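Local coordinates for homoserine O-acetyltransferase (Bacillus anthracis str. 'Ames Ancestor', PDB 3I1I), which probably transfers an acetyl group from acetyl-CoA to the hydroxyl of L-homoserine, a step on the way to methionine, at residues H290-G295 against E300-N305; Q162-A165 against H170-E173; F127-V132 against P154-M159. One frame throughout, in Å; residues are numbered along the deposited sequence.

Overall arrangement
All three contacts lie in the alpha/beta hydrolase fold, their centres 13 to 14 Å apart. Along the chain contact 3 opens first, with F127-V132 against P154-M159, contact 2 follows, and contact 1 comes more than a hundred residues later. Helix 156-167 ties them together: its first turn belongs to contact 3, a later turn, Q162-A165, to contact 2, and Q162 and Q163 on it touch H290, D291 and I292 of contact 1. Contact 3, about 6 Å from the chain centre, holds the probable nucleophile elbow; contacts 1 and 2 lie farther out, about 19 and 17 Å from that centre. Contacts 3 and 2 thus use successive parts of the helix that follows the likely nucleophile, and M159 also touches H290.

Contact 1. Residues H290-G295 against E300-N305; sequences HDIAHG and EEALSN
I292 and A302 bury the most surface here, with L303 beside them, where the loop after helix 277-289 of the alpha/beta hydrolase fold packs against the short helix 299-304. The loop bends in a type I beta turn from D291 to H294, closed by the bond from H294 N to D291 O (2.9 Å). The turn puts the I292 carbonyl against the helix: I292 O lies 3.4 Å from the methyl A302 CB, and A293 CA lies 3.9 Å from the same methyl. I292 CG1 stands between its backbone N and carbonyl carbon (chi1 69°), and the branch runs on to L303, whose side chain it meets at about a right angle. D291 braces the turn, its OD1 taking a weak bond from A293 N (3.0 Å) and a second bond from Q183, while OD2 is bonded to S245 of the second subunit. The loop therefore faces a subunit interface as well as helix 299-304. I292 also touches Q162 and V166 of helix 156-167, and L303 reaches M329 and L332 of helix 324-335. The apolar contact ends in two methyls, I292 CD1 and L303 CD2, 3.7 Å apart.

Contact 2. Residues Q162-A165 against H170-E173; sequences QQWA and HMVE
W164 and V172 meet where helix 156-167 of the alpha/beta hydrolase fold gives way to the loop leading into strand 174-178, the helix-to-strand return of a beta-alpha-beta crossover between the parallel neighbours 150-154 and 174-178. No hydrogen bond joins the two segments, and the contact is apolar. V172 points at the helix and presents one branch, CG2, which lies beside its own backbone N while CG1 stands anti to that N (chi1 179°). This methyl comes obliquely to the indole, 3.8 Å from W164 CE3, and the valine and tryptophan side chains are roughly perpendicular. The same CG2 also packs on the main chain, 3.8 Å from W164 O and 4.4 Å from A165 N, so a single methyl touches both the ring and the helix backbone. A165 and V172 are the closest pair of CA atoms, 6.1 Å apart.

The polar end of W164 is bound outside the contact: NE1 is hydrogen-bonded to Q136 OE1 on helix 129-142, which helps fix the rotation of the indole. A133 and C137 of that helix also touch the W164 side chain, and V151 of strand 150-154 packs on both W164 and V172, so the tryptophan sits between helix and sheet. Backbone hydrogen bonds between L148 and both M171 and E173 hold the loop itself.

Selenomethionine M171 supplies the remaining apolar touch. Its chain is extended to SE and then bends (chi3 75°), bringing the end methyl CE to the rim of the indole, near the ring plane, 4.2 Å from W164 CZ3.

Contact 3. Residues F127-V132 against P154-M159; sequences FTFLDV and PSAGGM
F129 carries one side of this buried contact, its ring reaching A156 and the selenomethionine M159 on the first turn of helix 156-167. A156 CB lies 3.7 Å from F129 CZ, at the far end of the ring, and A156 O lies over one face. M159 SE comes in obliquely, 3.7 Å from F129 CE2; the line from SE to the ring centroid lies 53° off the ring normal, a Met-aromatic contact. The M159 chain is extended beyond CG (chi3 -177°), carrying its end away from the phenylalanine after the selenium has passed it, and its CB still lies 3.9 Å from F129 CD2. A156 follows S155, which sits in the strained turn (phi 61°) expected of the nucleophile elbow of an alpha/beta hydrolase; S155 OG is hydrogen-bonded to H351 NE2, consistent with a Ser-His-Asp triad. Beyond the ring, A286 and V287 of helix 277-289 and I160 also touch F129. Helix 129-142, which carries F129, starts with a capping box: T128 OG1 accepts from D131 N (3.2 Å) and weakly from L130 N, and T128 N gives a nearly straight bond to D131 OD2 (3.0 Å), on the anti side of the carboxylate. D131 OD1 is gripped in turn by E20 N and Y17 OH.

Contact 1. Residues H290-G295 against E300-N305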
ATOM      1  N   HIS A 290     -10.506  -0.444 -16.110  1.00 20.50           N
ATOM      2  CA  HIS A 290     -11.349   0.524 -16.782  1.00 20.12           C
ATOM      3  C   HIS A 290     -10.662   1.281 -17.931  1.00 20.70           C
ATOM      4  O   HIS A 290      -9.709   2.026 -17.732  1.00 20.42           O
ATOM      5  CB  HIS A 290     -11.955   1.539 -15.813  1.00 20.55           C
ATOM      6  CG  HIS A 290     -12.682   2.652 -16.498  1.00 18.97           C
ATOM      7  ND1 HIS A 290     -13.844   2.445 -17.208  1.00 17.45           N
ATOM      8  CD2 HIS A 290     -12.383   3.969 -16.634  1.00 19.08           C
ATOM      9  CE1 HIS A 290     -14.237   3.588 -17.750  1.00 19.14           C
ATOM     10  NE2 HIS A 290     -13.373   4.534 -17.409  1.00 20.64           N
ATOM     11  N   ASP A 291     -11.247   1.153 -19.118  1.00 20.86           N
ATOM     12  CA  ASP A 291     -10.666   1.605 -20.379  1.00 20.87           C
ATOM     13  C   ASP A 291     -11.727   1.572 -21.459  1.00 20.55           C
ATOM     14  O   ASP A 291     -12.016   0.494 -22.015  1.00 19.16           O
ATOM     15  CB  ASP A 291      -9.573   0.634 -20.794  1.00 20.96           C
ATOM     16  CG  ASP A 291      -8.820   1.088 -22.034  1.00 22.33           C
ATOM     17  OD1 ASP A 291      -9.112   2.207 -22.517  1.00 23.13           O
ATOM     18  OD2 ASP A 291      -7.909   0.327 -22.501  1.00 24.09           O
ATOM     19  N   ILE A 292     -12.347   2.720 -21.730  1.00 20.84           N
ATOM     20  CA  ILE A 292     -13.373   2.776 -22.752  1.00 20.99           C
ATOM     21  C   ILE A 292     -12.781   2.416 -24.138  1.00 22.10           C
ATOM     22  O   ILE A 292     -13.495   1.884 -24.996  1.00 22.59           O
ATOM     23  CB  ILE A 292     -14.173   4.129 -22.774  1.00 21.26           C
ATOM     24  CG1 ILE A 292     -13.307   5.285 -23.254  1.00 20.70           C
ATOM     25  CG2 ILE A 292     -14.834   4.408 -21.415  1.00 19.76           C
ATOM     26  CD1 ILE A 292     -14.094   6.537 -23.601  1.00 18.87           C
ATOM     27  N   ALA A 293     -11.474   2.635 -24.347  1.00 22.74           N
ATOM     28  CA  ALA A 293     -10.809   2.190 -25.601  1.00 23.25           C
ATOM     29  C   ALA A 293     -10.656   0.684 -25.710  1.00 23.44           C
ATOM     30  O   ALA A 293     -10.359   0.180 -26.776  1.00 23.07           O
ATOM     31  CB  ALA A 293      -9.423   2.865 -25.778  1.00 22.48           C
ATOM     32  N   HIS A 294     -10.818  -0.050 -24.623  1.00 24.70           N
ATOM     33  CA  HIS A 294     -10.688  -1.513 -24.708  1.00 26.15           C
ATOM     34  C   HIS A 294     -11.737  -2.071 -25.662  1.00 27.71           C
ATOM     35  O   HIS A 294     -12.922  -1.803 -25.539  1.00 28.86           O
ATOM     36  CB  HIS A 294     -10.875  -2.185 -23.359  1.00 25.44           C
ATOM     37  CG  HIS A 294     -10.692  -3.655 -23.421  1.00 26.92           C
ATOM     38  ND1 HIS A 294      -9.508  -4.231 -23.840  1.00 28.89           N
ATOM     39  CD2 HIS A 294     -11.547  -4.678 -23.178  1.00 27.53           C
ATOM     40  CE1 HIS A 294      -9.635  -5.547 -23.817  1.00 28.69           C
ATOM     41  NE2 HIS A 294     -10.862  -5.845 -23.424  1.00 26.62           N
ATOM     42  N   GLY A 295     -11.324  -2.866 -26.614  1.00 29.78           N
ATOM     43  CA  GLY A 295     -12.265  -3.254 -27.666  1.00 31.28           C
ATOM     44  C   GLY A 295     -11.868  -2.617 -28.991  1.00 31.29           C
ATOM     45  O   GLY A 295     -11.859  -3.279 -30.003  1.00 33.91           O
ATOM     46  N   GLU A 300      -9.681   7.469 -29.527  1.00 19.60           N
ATOM     47  CA  GLU A 300     -10.338   8.240 -30.569  0.60 20.47           C
ATOM     48  C   GLU A 300     -11.498   7.416 -31.204  1.00 20.02           C
ATOM     49  O   GLU A 300     -12.624   7.897 -31.420  1.00 19.43           O
ATOM     50  CB  GLU A 300      -9.290   8.632 -31.631  0.60 20.97           C
ATOM     51  CG  GLU A 300      -8.011   9.426 -31.103  0.60 24.86           C
ATOM     52  CD  GLU A 300      -7.125   8.737 -30.007  0.60 26.81           C
ATOM     53  OE1 GLU A 300      -6.674   9.410 -29.034  0.60 31.81           O
ATOM     54  OE2 GLU A 300      -6.851   7.545 -30.100  0.60 26.63           O
ATOM     55  N   GLU A 301     -11.218   6.165 -31.504  1.00 19.59           N
ATOM     56  CA  GLU A 301     -12.257   5.340 -32.086  1.00 20.09           C
ATOM     57  C   GLU A 301     -13.388   5.095 -31.101  1.00 19.15           C
ATOM     58  O   GLU A 301     -14.531   5.194 -31.474  1.00 20.24           O
ATOM     59  CB  GLU A 301     -11.738   4.004 -32.631  1.00 20.08           C
ATOM     60  CG  GLU A 301     -12.801   3.342 -33.544  1.00 23.31           C
ATOM     61  CD  GLU A 301     -12.708   1.830 -33.669  1.00 24.39           C
ATOM     62  OE1 GLU A 301     -11.622   1.253 -33.390  1.00 22.15           O
ATOM     63  OE2 GLU A 301     -13.751   1.242 -34.082  1.00 25.50           O
ATOM     64  N   ALA A 302     -13.079   4.785 -29.850  1.00 18.57           N
ATOM     65  CA  ALA A 302     -14.118   4.526 -28.860  1.00 17.83           C
ATOM     66  C   ALA A 302     -15.051   5.744 -28.806  1.00 17.60           C
ATOM     67  O   ALA A 302     -16.264   5.609 -28.845  1.00 18.06           O
ATOM     68  CB  ALA A 302     -13.507   4.213 -27.472  1.00 16.67           C
ATOM     69  N   LEU A 303     -14.472   6.934 -28.789  1.00 17.58           N
ATOM     70  CA  LEU A 303     -15.240   8.146 -28.621  1.00 17.50           C
ATOM     71  C   LEU A 303     -16.025   8.541 -29.860  1.00 18.18           C
ATOM     72  O   LEU A 303     -17.039   9.215 -29.750  1.00 18.35           O
ATOM     73  CB  LEU A 303     -14.318   9.276 -28.190  1.00 17.90           C
ATOM     74  CG  LEU A 303     -13.727   9.158 -26.785  1.00 17.56           C
ATOM     75  CD1 LEU A 303     -12.551  10.135 -26.603  1.00 14.65           C
ATOM     76  CD2 LEU A 303     -14.855   9.407 -25.742  1.00 16.47           C
ATOM     77  N   SER A 304     -15.564   8.126 -31.042  1.00 18.37           N
ATOM     78  CA  SER A 304     -16.305   8.345 -32.291  1.00 18.00           C
ATOM     79  C   SER A 304     -17.769   7.875 -32.203  1.00 17.95           C
ATOM     80  O   SER A 304     -18.645   8.397 -32.869  1.00 16.51           O
ATOM     81  CB  SER A 304     -15.583   7.639 -33.464  1.00 18.24           C
ATOM     82  OG  SER A 304     -15.728   6.215 -33.383  1.00 17.86           O
ATOM     83  N   ASN A 305     -18.021   6.862 -31.390  1.00 18.90           N
ATOM     84  CA  ASN A 305     -19.362   6.289 -31.281  1.00 18.95           C
ATOM     85  C   ASN A 305     -20.317   7.128 -30.399  1.00 19.23           C
ATOM     86  O   ASN A 305     -21.529   7.016 -30.523  1.00 19.76           O
ATOM     87  CB  ASN A 305     -19.265   4.880 -30.697  1.00 18.85           C
ATOM     88  CG  ASN A 305     -18.537   3.904 -31.608  1.00 18.76           C
ATOM     89  OD1 ASN A 305     -19.129   3.398 -32.547  1.00 19.57           O
ATOM     90  ND2 ASN A 305     -17.264   3.602 -31.309  1.00 14.83           N
TER

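Contact 2. Residues Q162-A165 against H170-E173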
ATOM      1  N   GLN A 162     -19.823   6.272 -18.755  1.00 19.36           N
ATOM      2  CA  GLN A 162     -19.086   6.461 -19.983  1.00 19.56           C
ATOM      3  C   GLN A 162     -19.269   5.241 -20.874  1.00 18.56           C
ATOM      4  O   GLN A 162     -19.345   5.375 -22.078  1.00 17.06           O
ATOM      5  CB  GLN A 162     -17.608   6.722 -19.719  1.00 19.75           C
ATOM      6  CG  GLN A 162     -17.306   8.128 -19.277  1.00 22.44           C
ATOM      7  CD  GLN A 162     -15.877   8.251 -18.745  1.00 24.70           C
ATOM      8  OE1 GLN A 162     -14.997   8.710 -19.451  1.00 23.92           O
ATOM      9  NE2 GLN A 162     -15.652   7.809 -17.504  1.00 25.87           N
ATOM     10  N   GLN A 163     -19.342   4.066 -20.275  1.00 18.44           N
ATOM     11  CA  GLN A 163     -19.561   2.836 -21.042  1.00 19.37           C
ATOM     12  C   GLN A 163     -20.945   2.852 -21.726  1.00 19.63           C
ATOM     13  O   GLN A 163     -21.075   2.485 -22.889  1.00 20.30           O
ATOM     14  CB  GLN A 163     -19.369   1.619 -20.143  1.00 19.78           C
ATOM     15  CG  GLN A 163     -17.917   1.376 -19.718  1.00 20.26           C
ATOM     16  CD  GLN A 163     -17.052   0.867 -20.869  1.00 23.57           C
ATOM     17  OE1 GLN A 163     -17.408   1.006 -22.044  1.00 24.11           O
ATOM     18  NE2 GLN A 163     -15.908   0.263 -20.534  1.00 23.98           N
ATOM     19  N   TRP A 164     -21.946   3.384 -21.051  1.00 19.85           N
ATOM     20  CA  TRP A 164     -23.241   3.656 -21.688  1.00 20.60           C
ATOM     21  C   TRP A 164     -23.148   4.562 -22.924  1.00 20.35           C
ATOM     22  O   TRP A 164     -23.704   4.258 -23.985  1.00 19.57           O
ATOM     23  CB  TRP A 164     -24.187   4.354 -20.702  1.00 20.97           C
ATOM     24  CG  TRP A 164     -25.024   3.446 -19.933  1.00 20.76           C
ATOM     25  CD1 TRP A 164     -24.736   2.923 -18.737  1.00 19.72           C
ATOM     26  CD2 TRP A 164     -26.327   2.963 -20.292  1.00 19.93           C
ATOM     27  NE1 TRP A 164     -25.767   2.147 -18.309  1.00 21.50           N
ATOM     28  CE2 TRP A 164     -26.753   2.142 -19.258  1.00 19.73           C
ATOM     29  CE3 TRP A 164     -27.153   3.138 -21.393  1.00 19.19           C
ATOM     30  CZ2 TRP A 164     -27.983   1.506 -19.270  1.00 21.69           C
ATOM     31  CZ3 TRP A 164     -28.386   2.505 -21.402  1.00 19.83           C
ATOM     32  CH2 TRP A 164     -28.777   1.689 -20.369  1.00 20.49           C
ATOM     33  N   ALA A 165     -22.466   5.691 -22.762  1.00 19.98           N
ATOM     34  CA  ALA A 165     -22.329   6.651 -23.848  1.00 19.87           C
ATOM     35  C   ALA A 165     -21.598   6.039 -25.069  1.00 19.84           C
ATOM     36  O   ALA A 165     -21.977   6.268 -26.227  1.00 20.06           O
ATOM     37  CB  ALA A 165     -21.620   7.907 -23.363  1.00 19.10           C
ATOM     38  N   HIS A 170     -27.506   5.008 -29.333  1.00 32.99           N
ATOM     39  CA  HIS A 170     -28.835   5.450 -29.745  1.00 33.81           C
ATOM     40  C   HIS A 170     -29.742   5.698 -28.533  1.00 32.61           C
ATOM     41  O   HIS A 170     -30.859   6.155 -28.707  1.00 33.37           O
ATOM     42  CB  HIS A 170     -29.511   4.453 -30.704  1.00 34.68           C
ATOM     43  CG  HIS A 170     -28.632   4.003 -31.829  1.00 40.00           C
ATOM     44  ND1 HIS A 170     -27.739   4.847 -32.466  1.00 44.53           N
ATOM     45  CD2 HIS A 170     -28.496   2.787 -32.423  1.00 44.07           C
ATOM     46  CE1 HIS A 170     -27.070   4.166 -33.379  1.00 46.00           C
ATOM     47  NE2 HIS A 170     -27.524   2.919 -33.389  1.00 47.03           N
HETATM   48  N   MSE A 171     -29.270   5.399 -27.323  1.00 30.81           N
HETATM   49  CA  MSE A 171     -30.105   5.446 -26.145  1.00 29.16           C
HETATM   50  C   MSE A 171     -29.773   6.559 -25.197  1.00 28.45           C
HETATM   51  O   MSE A 171     -30.553   6.800 -24.308  1.00 30.32           O
HETATM   52  CB  MSE A 171     -29.994   4.142 -25.355  1.00 29.36           C
HETATM   53  CG  MSE A 171     -30.643   2.936 -26.016  1.00 27.84           C
HETATM   54 SE   MSE A 171     -30.497   1.349 -24.934  0.65 26.73          SE
HETATM   55  CE  MSE A 171     -31.855   1.820 -23.586  1.00 24.21           C
ATOM     56  N   VAL A 172     -28.643   7.239 -25.350  1.00 26.79           N
ATOM     57  CA  VAL A 172     -28.198   8.202 -24.353  1.00 25.44           C
ATOM     58  C   VAL A 172     -28.208   9.633 -24.894  1.00 25.15           C
ATOM     59  O   VAL A 172     -27.444   9.992 -25.773  1.00 25.26           O
ATOM     60  CB  VAL A 172     -26.779   7.844 -23.856  1.00 25.42           C
ATOM     61  CG1 VAL A 172     -26.281   8.861 -22.817  1.00 25.12           C
ATOM     62  CG2 VAL A 172     -26.725   6.406 -23.299  1.00 24.70           C
ATOM     63  N   GLU A 173     -29.048  10.480 -24.338  1.00 25.22           N
ATOM     64  CA  GLU A 173     -29.111  11.863 -24.790  1.00 25.49           C
ATOM     65  C   GLU A 173     -27.988  12.715 -24.232  1.00 23.99           C
ATOM     66  O   GLU A 173     -27.475  13.623 -24.921  1.00 23.05           O
ATOM     67  CB  GLU A 173     -30.446  12.481 -24.421  1.00 26.05           C
ATOM     68  CG  GLU A 173     -31.586  11.769 -25.121  1.00 28.99           C
ATOM     69  CD  GLU A 173     -32.940  12.389 -24.874  1.00 32.31           C
ATOM     70  OE1 GLU A 173     -33.045  13.514 -24.332  1.00 37.99           O
ATOM     71  OE2 GLU A 173     -33.921  11.734 -25.247  1.00 39.74           O
TER

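Contact 3. Residues F127-V132 against P154-M159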
ATOM      1  N   PHE A 127     -15.267  -9.010 -13.789  1.00 23.84           N
ATOM      2  CA  PHE A 127     -16.198  -8.086 -14.391  1.00 23.68           C
ATOM      3  C   PHE A 127     -15.576  -6.722 -14.653  1.00 23.78           C
ATOM      4  O   PHE A 127     -14.639  -6.315 -13.966  1.00 23.44           O
ATOM      5  CB  PHE A 127     -17.456  -7.934 -13.510  1.00 23.72           C
ATOM      6  CG  PHE A 127     -17.332  -6.901 -12.405  1.00 21.88           C
ATOM      7  CD1 PHE A 127     -17.840  -5.634 -12.581  1.00 20.44           C
ATOM      8  CD2 PHE A 127     -16.730  -7.221 -11.191  1.00 21.49           C
ATOM      9  CE1 PHE A 127     -17.759  -4.689 -11.582  1.00 22.73           C
ATOM     10  CE2 PHE A 127     -16.622  -6.287 -10.175  1.00 20.30           C
ATOM     11  CZ  PHE A 127     -17.132  -5.009 -10.366  1.00 22.16           C
ATOM     12  N   THR A 128     -16.160  -6.021 -15.629  1.00 23.27           N
ATOM     13  CA  THR A 128     -15.835  -4.655 -15.942  1.00 22.79           C
ATOM     14  C   THR A 128     -17.069  -3.780 -15.768  1.00 22.99           C
ATOM     15  O   THR A 128     -18.183  -4.265 -15.561  1.00 22.32           O
ATOM     16  CB  THR A 128     -15.411  -4.527 -17.396  1.00 23.66           C
ATOM     17  OG1 THR A 128     -16.549  -4.749 -18.259  1.00 22.09           O
ATOM     18  CG2 THR A 128     -14.303  -5.519 -17.691  1.00 21.75           C
ATOM     19  N   PHE A 129     -16.877  -2.481 -15.868  1.00 22.86           N
ATOM     20  CA  PHE A 129     -17.991  -1.563 -15.768  1.00 23.12           C
ATOM     21  C   PHE A 129     -18.834  -1.573 -17.001  1.00 23.29           C
ATOM     22  O   PHE A 129     -19.945  -1.082 -16.987  1.00 23.43           O
ATOM     23  CB  PHE A 129     -17.521  -0.155 -15.368  1.00 23.10           C
ATOM     24  CG  PHE A 129     -16.980  -0.116 -13.946  1.00 23.44           C
ATOM     25  CD1 PHE A 129     -17.804  -0.471 -12.868  1.00 22.81           C
ATOM     26  CD2 PHE A 129     -15.658   0.199 -13.690  1.00 25.08           C
ATOM     27  CE1 PHE A 129     -17.319  -0.502 -11.567  1.00 22.30           C
ATOM     28  CE2 PHE A 129     -15.170   0.167 -12.383  1.00 25.06           C
ATOM     29  CZ  PHE A 129     -16.007  -0.197 -11.321  1.00 22.66           C
ATOM     30  N   LEU A 130     -18.337  -2.185 -18.072  1.00 24.02           N
ATOM     31  CA  LEU A 130     -19.187  -2.446 -19.224  1.00 23.55           C
ATOM     32  C   LEU A 130     -20.205  -3.557 -18.894  1.00 23.20           C
ATOM     33  O   LEU A 130     -21.389  -3.448 -19.280  1.00 23.52           O
ATOM     34  CB  LEU A 130     -18.374  -2.754 -20.449  1.00 23.06           C
ATOM     35  CG  LEU A 130     -19.143  -3.159 -21.705  1.00 23.95           C
ATOM     36  CD1 LEU A 130     -20.281  -2.195 -22.009  1.00 20.59           C
ATOM     37  CD2 LEU A 130     -18.117  -3.278 -22.885  1.00 20.63           C
ATOM     38  N   ASP A 131     -19.783  -4.575 -18.140  1.00 22.47           N
ATOM     39  CA  ASP A 131     -20.734  -5.610 -17.678  1.00 22.07           C
ATOM     40  C   ASP A 131     -21.878  -4.999 -16.892  1.00 22.41           C
ATOM     41  O   ASP A 131     -23.032  -5.360 -17.116  1.00 22.53           O
ATOM     42  CB  ASP A 131     -20.055  -6.663 -16.840  1.00 21.98           C
ATOM     43  CG  ASP A 131     -19.167  -7.572 -17.667  1.00 22.40           C
ATOM     44  OD1 ASP A 131     -19.689  -8.117 -18.654  1.00 25.34           O
ATOM     45  OD2 ASP A 131     -17.960  -7.737 -17.352  1.00 22.14           O
ATOM     46  N   VAL A 132     -21.571  -4.014 -16.039  1.00 21.63           N
ATOM     47  CA  VAL A 132     -22.595  -3.351 -15.264  1.00 21.25           C
ATOM     48  C   VAL A 132     -23.580  -2.555 -16.173  1.00 22.14           C
ATOM     49  O   VAL A 132     -24.804  -2.609 -15.980  1.00 22.23           O
ATOM     50  CB  VAL A 132     -21.998  -2.480 -14.128  1.00 21.44           C
ATOM     51  CG1 VAL A 132     -23.080  -1.612 -13.484  1.00 17.68           C
ATOM     52  CG2 VAL A 132     -21.255  -3.382 -13.064  1.00 19.76           C
ATOM     53  N   PRO A 154     -20.516   9.638 -10.272  1.00 20.60           N
ATOM     54  CA  PRO A 154     -19.176  10.063  -9.880  1.00 20.38           C
ATOM     55  C   PRO A 154     -18.260   8.880  -9.873  1.00 19.78           C
ATOM     56  O   PRO A 154     -18.680   7.807  -9.481  1.00 18.77           O
ATOM     57  CB  PRO A 154     -19.382  10.586  -8.461  1.00 20.48           C
ATOM     58  CG  PRO A 154     -20.443   9.626  -7.884  1.00 21.57           C
ATOM     59  CD  PRO A 154     -21.363   9.332  -9.103  1.00 20.92           C
ATOM     60  N   SER A 155     -17.036   9.078 -10.352  1.00 19.98           N
ATOM     61  CA  SER A 155     -15.926   8.104 -10.195  1.00 19.80           C
ATOM     62  C   SER A 155     -16.255   6.765 -10.845  1.00 19.53           C
ATOM     63  O   SER A 155     -16.551   6.767 -12.027  1.00 20.07           O
ATOM     64  CB  SER A 155     -15.529   7.973  -8.738  1.00 20.33           C
ATOM     65  OG  SER A 155     -14.318   7.243  -8.596  1.00 20.77           O
ATOM     66  N   ALA A 156     -16.231   5.628 -10.141  1.00 19.59           N
ATOM     67  CA  ALA A 156     -16.654   4.368 -10.817  1.00 19.97           C
ATOM     68  C   ALA A 156     -18.036   4.512 -11.438  1.00 19.51           C
ATOM     69  O   ALA A 156     -18.305   3.936 -12.482  1.00 19.39           O
ATOM     70  CB  ALA A 156     -16.628   3.151  -9.874  1.00 19.53           C
ATOM     71  N   GLY A 157     -18.897   5.304 -10.811  1.00 19.08           N
ATOM     72  CA  GLY A 157     -20.209   5.589 -11.365  1.00 20.02           C
ATOM     73  C   GLY A 157     -20.118   6.297 -12.718  1.00 20.68           C
ATOM     74  O   GLY A 157     -20.906   6.010 -13.650  1.00 21.12           O
ATOM     75  N   GLY A 158     -19.166   7.217 -12.835  1.00 20.20           N
ATOM     76  CA  GLY A 158     -18.880   7.849 -14.112  1.00 21.02           C
ATOM     77  C   GLY A 158     -18.262   6.925 -15.164  1.00 20.81           C
ATOM     78  O   GLY A 158     -18.377   7.175 -16.352  1.00 21.46           O
HETATM   79  N   MSE A 159     -17.585   5.878 -14.722  1.00 20.80           N
HETATM   80  CA  MSE A 159     -17.014   4.884 -15.621  1.00 21.05           C
HETATM   81  C   MSE A 159     -18.128   4.101 -16.303  1.00 20.81           C
HETATM   82  O   MSE A 159     -18.081   3.885 -17.506  1.00 20.78           O
HETATM   83  CB  MSE A 159     -16.097   3.921 -14.862  1.00 21.13           C
HETATM   84  CG  MSE A 159     -14.851   4.624 -14.307  1.00 22.83           C
HETATM   85 SE   MSE A 159     -13.724   3.530 -13.151  0.65 27.09          SE
HETATM   86  CE  MSE A 159     -12.479   4.937 -12.754  1.00 26.67           C
TER